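Local atomic coordinates of peptidylprolyl Isomerase (Naegleria fowleri, PDB entry 6B4P), a protein that probably catalyses the cis-trans isomerisation of peptide bonds preceding proline. Residues E74-W79 against Y100-N105; Y93-S98 against T116-I121. All blocks are in the same frame, centred on the assembly; numbering follows the deposited sequence. Where two conformers were deposited one is given.

Both contacts belong to a single FKBP-type domain, and they meet each other. Interaction 2 pairs two antiparallel strands near the centre of the fold, with four backbone hydrogen bonds between them and a buried face made of Phe-94, Ile-96, Leu-117, Phe-119 and Ile-121. Interaction 1 lies nearer the periphery, where the start of helix 77-84 meets the loop following strand 91-96. One direct backbone bond and a water stand in for sheet pairing there, and the side chains range from buried Ile-76 to exposed Arg-77 stacked on Tyr-100. The two join where Trp-79 meets Phe-119 and Ile-121, and where Ala-101 packs on Leu-117.

Interaction 1: E74-W79 against Y100-N105; sequences EVIRGW and YAYGNN
Tyr-100 and Ala-101 pass alongside the first turn of helix 77-84, with Gly-78 N donating to Tyr-100 O at 2.9 Å, on a lone pair in the carbonyl plane. An amide in the first helical turn lacks an acceptor from an earlier turn, and the loop carbonyl supplies one; glycine suits the spot because a CB would press against Tyr-100 O. A water takes the neighbouring Arg-77 N-H and donates to Ala-101 O at 2.7 Å. At Ile-76, the N-cap residue, chi1 of 57° puts CG1 between the backbone N and carbonyl carbon and CG2 anti to that carbon; CG2 sits over one face of the Tyr-102 ring, 3.7 Å from the centroid, as a CH-pi contact displaced toward CZ. Ile-76 CD1 reaches Ala-101 CB at 4.1 Å. In the FKBP fold this helix packs against a curled antiparallel sheet, and the positions of Ile-76, Trp-79 and Tyr-102 are consistent with the walls and floor of the proline pocket seen in relatives. Trp-79 meets the rings of Tyr-46 and Phe-119 edge-to-face. A turn at chi3 (62°) bends the chain of Arg-77, in the conformer given, at NE; beyond it the guanidinium lies flat on Tyr-100, the planes 22° apart. NH2 stands 3.2 Å above the ring plane, over its centre, and donates to Asp-99 O, while CZ lies off-centre, 3.8 Å from the Tyr-100 centroid, in a cation-pi contact.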
loop_
_atom_site.group_PDB
_atom_site.type_symbol
_atom_site.label_atom_id
_atom_site.label_comp_id
_atom_site.label_asym_id
_atom_site.label_seq_id
_atom_site.Cartn_x
_atom_site.Cartn_y
_atom_site.Cartn_z
ATOM N N GLU A 74 -1.738 1.840 -12.384
ATOM C CA GLU A 74 -0.614 2.761 -12.484
ATOM C C GLU A 74 0.270 2.731 -11.250
ATOM O O GLU A 74 1.252 3.473 -11.186
ATOM C CB GLU A 74 -1.103 4.192 -12.752
ATOM C CG GLU A 74 -1.766 4.889 -11.588
ATOM C CD GLU A 74 -2.097 6.340 -11.911
ATOM O OE1 GLU A 74 -1.701 6.820 -12.997
ATOM O OE2 GLU A 74 -2.754 7.002 -11.087
ATOM N N VAL A 75 -0.063 1.887 -10.281
ATOM C CA VAL A 75 0.772 1.579 -9.136
ATOM C C VAL A 75 0.890 0.065 -9.061
ATOM O O VAL A 75 0.243 -0.661 -9.816
ATOM C CB VAL A 75 0.202 2.146 -7.819
ATOM C CG1 VAL A 75 0.208 3.674 -7.838
ATOM C CG2 VAL A 75 -1.199 1.596 -7.580
ATOM N N ILE A 76 1.703 -0.415 -8.119
ATOM C CA ILE A 76 1.858 -1.857 -7.986
ATOM C C ILE A 76 0.525 -2.495 -7.612
ATOM O O ILE A 76 -0.337 -1.874 -6.971
ATOM C CB ILE A 76 2.951 -2.224 -6.965
ATOM C CG1 ILE A 76 2.675 -1.606 -5.592
ATOM C CG2 ILE A 76 4.323 -1.817 -7.507
ATOM C CD1 ILE A 76 3.685 -2.032 -4.529
ATOM N N ARG A 77 0.357 -3.757 -8.029
ATOM C CA ARG A 77 -0.919 -4.442 -7.833
ATOM C C ARG A 77 -1.305 -4.498 -6.360
ATOM O O ARG A 77 -2.488 -4.374 -6.013
ATOM C CB ARG A 77 -0.842 -5.849 -8.423
ATOM C CG ARG A 77 -2.159 -6.596 -8.391
ATOM C CD ARG A 77 -2.131 -7.755 -9.372
ATOM N NE ARG A 77 -1.104 -8.741 -9.044
ATOM C CZ ARG A 77 -1.362 -9.933 -8.515
ATOM N NH1 ARG A 77 -2.614 -10.284 -8.256
ATOM N NH2 ARG A 77 -0.372 -10.776 -8.249
ATOM N N GLY A 78 -0.324 -4.692 -5.476
ATOM C CA GLY A 78 -0.629 -4.737 -4.056
ATOM C C GLY A 78 -1.208 -3.440 -3.527
ATOM O O GLY A 78 -1.980 -3.452 -2.564
ATOM N N TRP A 79 -0.849 -2.307 -4.139
ATOM C CA TRP A 79 -1.469 -1.044 -3.752
ATOM C C TRP A 79 -2.882 -0.902 -4.315
ATOM O O TRP A 79 -3.784 -0.444 -3.604
ATOM C CB TRP A 79 -0.614 0.134 -4.211
ATOM C CG TRP A 79 0.484 0.527 -3.276
ATOM C CD1 TRP A 79 1.164 -0.273 -2.389
ATOM C CD2 TRP A 79 1.029 1.831 -3.139
ATOM N NE1 TRP A 79 2.105 0.476 -1.716
ATOM C CE2 TRP A 79 2.041 1.770 -2.162
ATOM C CE3 TRP A 79 0.757 3.062 -3.757
ATOM C CZ2 TRP A 79 2.779 2.891 -1.785
ATOM C CZ3 TRP A 79 1.498 4.164 -3.394
ATOM C CH2 TRP A 79 2.498 4.073 -2.411
ATOM N N TYR A 100 3.258 -9.129 -6.269
ATOM C CA TYR A 100 2.288 -8.046 -6.161
ATOM C C TYR A 100 2.977 -6.690 -6.187
ATOM O O TYR A 100 2.324 -5.664 -5.961
ATOM C CB TYR A 100 1.443 -8.187 -4.883
ATOM C CG TYR A 100 0.510 -9.376 -4.885
ATOM C CD1 TYR A 100 -0.824 -9.238 -5.247
ATOM C CD2 TYR A 100 0.969 -10.643 -4.540
ATOM C CE1 TYR A 100 -1.677 -10.334 -5.256
ATOM C CE2 TYR A 100 0.126 -11.728 -4.542
ATOM C CZ TYR A 100 -1.193 -11.571 -4.906
ATOM O OH TYR A 100 -2.024 -12.667 -4.908
ATOM N N ALA A 101 4.291 -6.667 -6.424
ATOM C CA ALA A 101 5.047 -5.420 -6.420
ATOM C C ALA A 101 5.838 -5.320 -7.721
ATOM O O ALA A 101 5.241 -5.260 -8.799
ATOM C CB ALA A 101 5.956 -5.340 -5.188
ATOM N N TYR A 102 7.169 -5.327 -7.650
ATOM C CA TYR A 102 7.985 -5.147 -8.843
ATOM C C TYR A 102 8.551 -6.451 -9.381
ATOM O O TYR A 102 9.346 -6.425 -10.326
ATOM C CB TYR A 102 9.103 -4.137 -8.571
ATOM C CG TYR A 102 8.550 -2.771 -8.232
ATOM C CD1 TYR A 102 8.526 -2.313 -6.912
ATOM C CD2 TYR A 102 8.012 -1.951 -9.216
ATOM C CE1 TYR A 102 8.003 -1.068 -6.593
ATOM C CE2 TYR A 102 7.492 -0.702 -8.904
ATOM C CZ TYR A 102 7.484 -0.268 -7.592
ATOM O OH TYR A 102 6.959 0.961 -7.276
ATOM N N GLY A 103 8.133 -7.591 -8.836
ATOM C CA GLY A 103 8.530 -8.858 -9.427
ATOM C C GLY A 103 10.029 -9.051 -9.377
ATOM O O GLY A 103 10.684 -8.756 -8.371
ATOM N N ASN A 104 10.590 -9.555 -10.479
ATOM C CA ASN A 104 12.030 -9.783 -10.540
ATOM C C ASN A 104 12.824 -8.511 -10.804
ATOM O O ASN A 104 14.057 -8.577 -10.879
ATOM C CB ASN A 104 12.356 -10.831 -11.609
ATOM C CG ASN A 104 11.865 -12.212 -11.235
ATOM O OD1 ASN A 104 11.805 -12.560 -10.054
ATOM N ND2 ASN A 104 11.514 -13.008 -12.237
ATOM N N ASN A 105 12.161 -7.365 -10.938
ATOM C CA ASN A 105 12.852 -6.131 -11.272
ATOM C C ASN A 105 13.475 -5.484 -10.040
ATOM O O ASN A 105 12.942 -5.549 -8.925
ATOM C CB ASN A 105 11.890 -5.127 -11.909
ATOM C CG ASN A 105 11.251 -5.648 -13.181
ATOM O OD1 ASN A 105 11.938 -6.019 -14.131
ATOM N ND2 ASN A 105 9.927 -5.675 -13.204
HETATM O O HOH W 1 2.616 -5.100 -9.477
#

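Interaction 2: Y93-S98 against T116-I121; sequences YFEIPS and TLMFEI
The Phe-94 ring meets Phe-119 O at its edge, in plane, with CD2 3.7 Å from that oxygen, and Ile-121 CD1 approaches the same CD2 at 3.9 Å. On this side of the sheet the Phe-119 ring receives the tip of Ile-96, CD1 to CD2 at 3.6 Å. On the reverse side, chi1 of -176° sets Tyr-93 CG anti to the backbone N, and from there the ring crosses obliquely over Met-118. Its OH lies 3.5 Å from Met-118 CE, and its CD1 lies 3.7 Å from Glu-120 CG. Strands 91-96 and 117-126 run antiparallel within the curled FKBP sheet, which embraces helix 77-84. Large apolar residues suit the buried side, where Ile-96 and Ile-121 pack on Trp-79 of that helix. Phe-94 with Phe-119 and Ile-96 with Leu-117 form the hydrogen-bonded pairs, the Phe-94 N to Phe-119 O bond measuring 2.7 Å. Met-118, bent at chi2 and chi3, lies beside Glu-95, its CE 3.6 Å from Glu-95 CB. This flexible thioether fits between Tyr-93 and the aliphatic stem of the glutamate, whose carboxylate makes a long, weak ion pair with Lys-23.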
loop_
_atom_site.group_PDB
_atom_site.type_symbol
_atom_site.label_atom_id
_atom_site.label_comp_id
_atom_site.label_asym_id
_atom_site.label_seq_id
_atom_site.Cartn_x
_atom_site.Cartn_y
_atom_site.Cartn_z
ATOM N N TYR A 93 -0.996 -1.817 7.715
ATOM C CA TYR A 93 0.347 -2.319 7.455
ATOM C C TYR A 93 0.233 -3.511 6.518
ATOM O O TYR A 93 -0.475 -4.472 6.826
ATOM C CB TYR A 93 1.005 -2.718 8.772
ATOM C CG TYR A 93 2.438 -3.171 8.692
ATOM C CD1 TYR A 93 3.433 -2.333 8.192
ATOM C CD2 TYR A 93 2.810 -4.420 9.163
ATOM C CE1 TYR A 93 4.755 -2.741 8.160
ATOM C CE2 TYR A 93 4.123 -4.835 9.123
ATOM C CZ TYR A 93 5.090 -3.993 8.621
ATOM O OH TYR A 93 6.402 -4.410 8.601
ATOM N N PHE A 94 0.903 -3.433 5.375
ATOM C CA PHE A 94 0.765 -4.416 4.309
ATOM C C PHE A 94 2.058 -5.180 4.095
ATOM O O PHE A 94 3.139 -4.590 4.037
ATOM C CB PHE A 94 0.384 -3.739 2.987
ATOM C CG PHE A 94 -0.977 -3.115 2.981
ATOM C CD1 PHE A 94 -2.051 -3.776 2.408
ATOM C CD2 PHE A 94 -1.179 -1.849 3.518
ATOM C CE1 PHE A 94 -3.320 -3.181 2.382
ATOM C CE2 PHE A 94 -2.449 -1.253 3.482
ATOM C CZ PHE A 94 -3.510 -1.926 2.916
ATOM N N GLU A 95 1.937 -6.497 3.942
ATOM C CA GLU A 95 2.999 -7.320 3.383
ATOM C C GLU A 95 2.676 -7.575 1.920
ATOM O O GLU A 95 1.625 -8.151 1.607
ATOM C CB GLU A 95 3.127 -8.634 4.141
ATOM C CG GLU A 95 4.272 -9.480 3.630
ATOM C CD GLU A 95 4.656 -10.591 4.587
ATOM O OE1 GLU A 95 4.982 -10.296 5.758
ATOM O OE2 GLU A 95 4.586 -11.763 4.174
ATOM N N ILE A 96 3.574 -7.170 1.031
ATOM C CA ILE A 96 3.328 -7.204 -0.402
ATOM C C ILE A 96 4.402 -8.061 -1.060
ATOM O O ILE A 96 5.509 -7.593 -1.321
ATOM C CB ILE A 96 3.306 -5.786 -0.996
ATOM C CG1 ILE A 96 2.265 -4.936 -0.261
ATOM C CG2 ILE A 96 2.963 -5.839 -2.477
ATOM C CD1 ILE A 96 1.938 -3.604 -0.947
ATOM N N PRO A 97 4.093 -9.322 -1.376
ATOM C CA PRO A 97 5.054 -10.169 -2.093
ATOM C C PRO A 97 5.479 -9.549 -3.415
ATOM O O PRO A 97 4.791 -8.704 -3.997
ATOM C CB PRO A 97 4.280 -11.480 -2.313
ATOM C CG PRO A 97 3.196 -11.465 -1.256
ATOM C CD PRO A 97 2.823 -10.024 -1.111
ATOM N N SER A 98 6.648 -9.994 -3.889
ATOM C CA SER A 98 7.225 -9.425 -5.099
ATOM C C SER A 98 6.291 -9.575 -6.294
ATOM O O SER A 98 6.238 -8.681 -7.151
ATOM C CB SER A 98 8.587 -10.066 -5.388
ATOM O OG SER A 98 8.462 -11.449 -5.657
ATOM N N THR A 116 10.074 -8.638 -1.524
ATOM C CA THR A 116 8.863 -8.414 -0.743
ATOM C C THR A 116 8.918 -7.009 -0.157
ATOM O O THR A 116 9.956 -6.581 0.349
ATOM C CB THR A 116 8.755 -9.452 0.382
ATOM O OG1 THR A 116 8.710 -10.770 -0.175
ATOM C CG2 THR A 116 7.493 -9.221 1.226
ATOM N N LEU A 117 7.816 -6.268 -0.245
ATOM C CA LEU A 117 7.786 -4.897 0.246
ATOM C C LEU A 117 6.784 -4.793 1.378
ATOM O O LEU A 117 5.672 -5.322 1.274
ATOM C CB LEU A 117 7.392 -3.899 -0.854
ATOM C CG LEU A 117 8.237 -3.952 -2.122
ATOM C CD1 LEU A 117 7.722 -2.933 -3.110
ATOM C CD2 LEU A 117 9.714 -3.712 -1.811
ATOM N N MET A 118 7.169 -4.097 2.447
ATOM C CA MET A 118 6.257 -3.789 3.542
ATOM C C MET A 118 5.845 -2.323 3.453
ATOM O O MET A 118 6.697 -1.449 3.260
ATOM C CB MET A 118 6.917 -4.053 4.890
ATOM C CG MET A 118 7.617 -5.399 4.996
ATOM S SD MET A 118 6.527 -6.827 4.745
ATOM C CE MET A 118 5.359 -6.641 6.082
ATOM N N PHE A 119 4.551 -2.043 3.608
ATOM C CA PHE A 119 4.088 -0.661 3.547
ATOM C C PHE A 119 3.144 -0.367 4.697
ATOM O O PHE A 119 2.187 -1.115 4.921
ATOM C CB PHE A 119 3.346 -0.336 2.238
ATOM C CG PHE A 119 4.236 -0.169 1.038
ATOM C CD1 PHE A 119 4.820 1.047 0.755
ATOM C CD2 PHE A 119 4.446 -1.224 0.171
ATOM C CE1 PHE A 119 5.621 1.214 -0.375
ATOM C CE2 PHE A 119 5.250 -1.071 -0.945
ATOM C CZ PHE A 119 5.828 0.144 -1.220
ATOM N N GLU A 120 3.387 0.743 5.389
ATOM C CA GLU A 120 2.343 1.413 6.156
ATOM C C GLU A 120 1.665 2.371 5.192
ATOM O O GLU A 120 2.353 3.165 4.553
ATOM C CB GLU A 120 2.906 2.201 7.339
ATOM C CG GLU A 120 3.490 1.363 8.461
ATOM C CD GLU A 120 3.516 2.115 9.778
ATOM O OE1 GLU A 120 3.414 3.361 9.760
ATOM O OE2 GLU A 120 3.624 1.455 10.832
ATOM N N ILE A 121 0.339 2.283 5.058
ATOM C CA ILE A 121 -0.426 3.161 4.173
ATOM C C ILE A 121 -1.579 3.766 4.959
ATOM O O ILE A 121 -2.313 3.046 5.646
ATOM C CB ILE A 121 -0.978 2.415 2.946
ATOM C CG1 ILE A 121 0.147 1.708 2.180
ATOM C CG2 ILE A 121 -1.734 3.384 2.045
ATOM C CD1 ILE A 121 -0.357 0.936 0.965
HETATM O O HOH W 2 8.258 -11.729 -2.421
#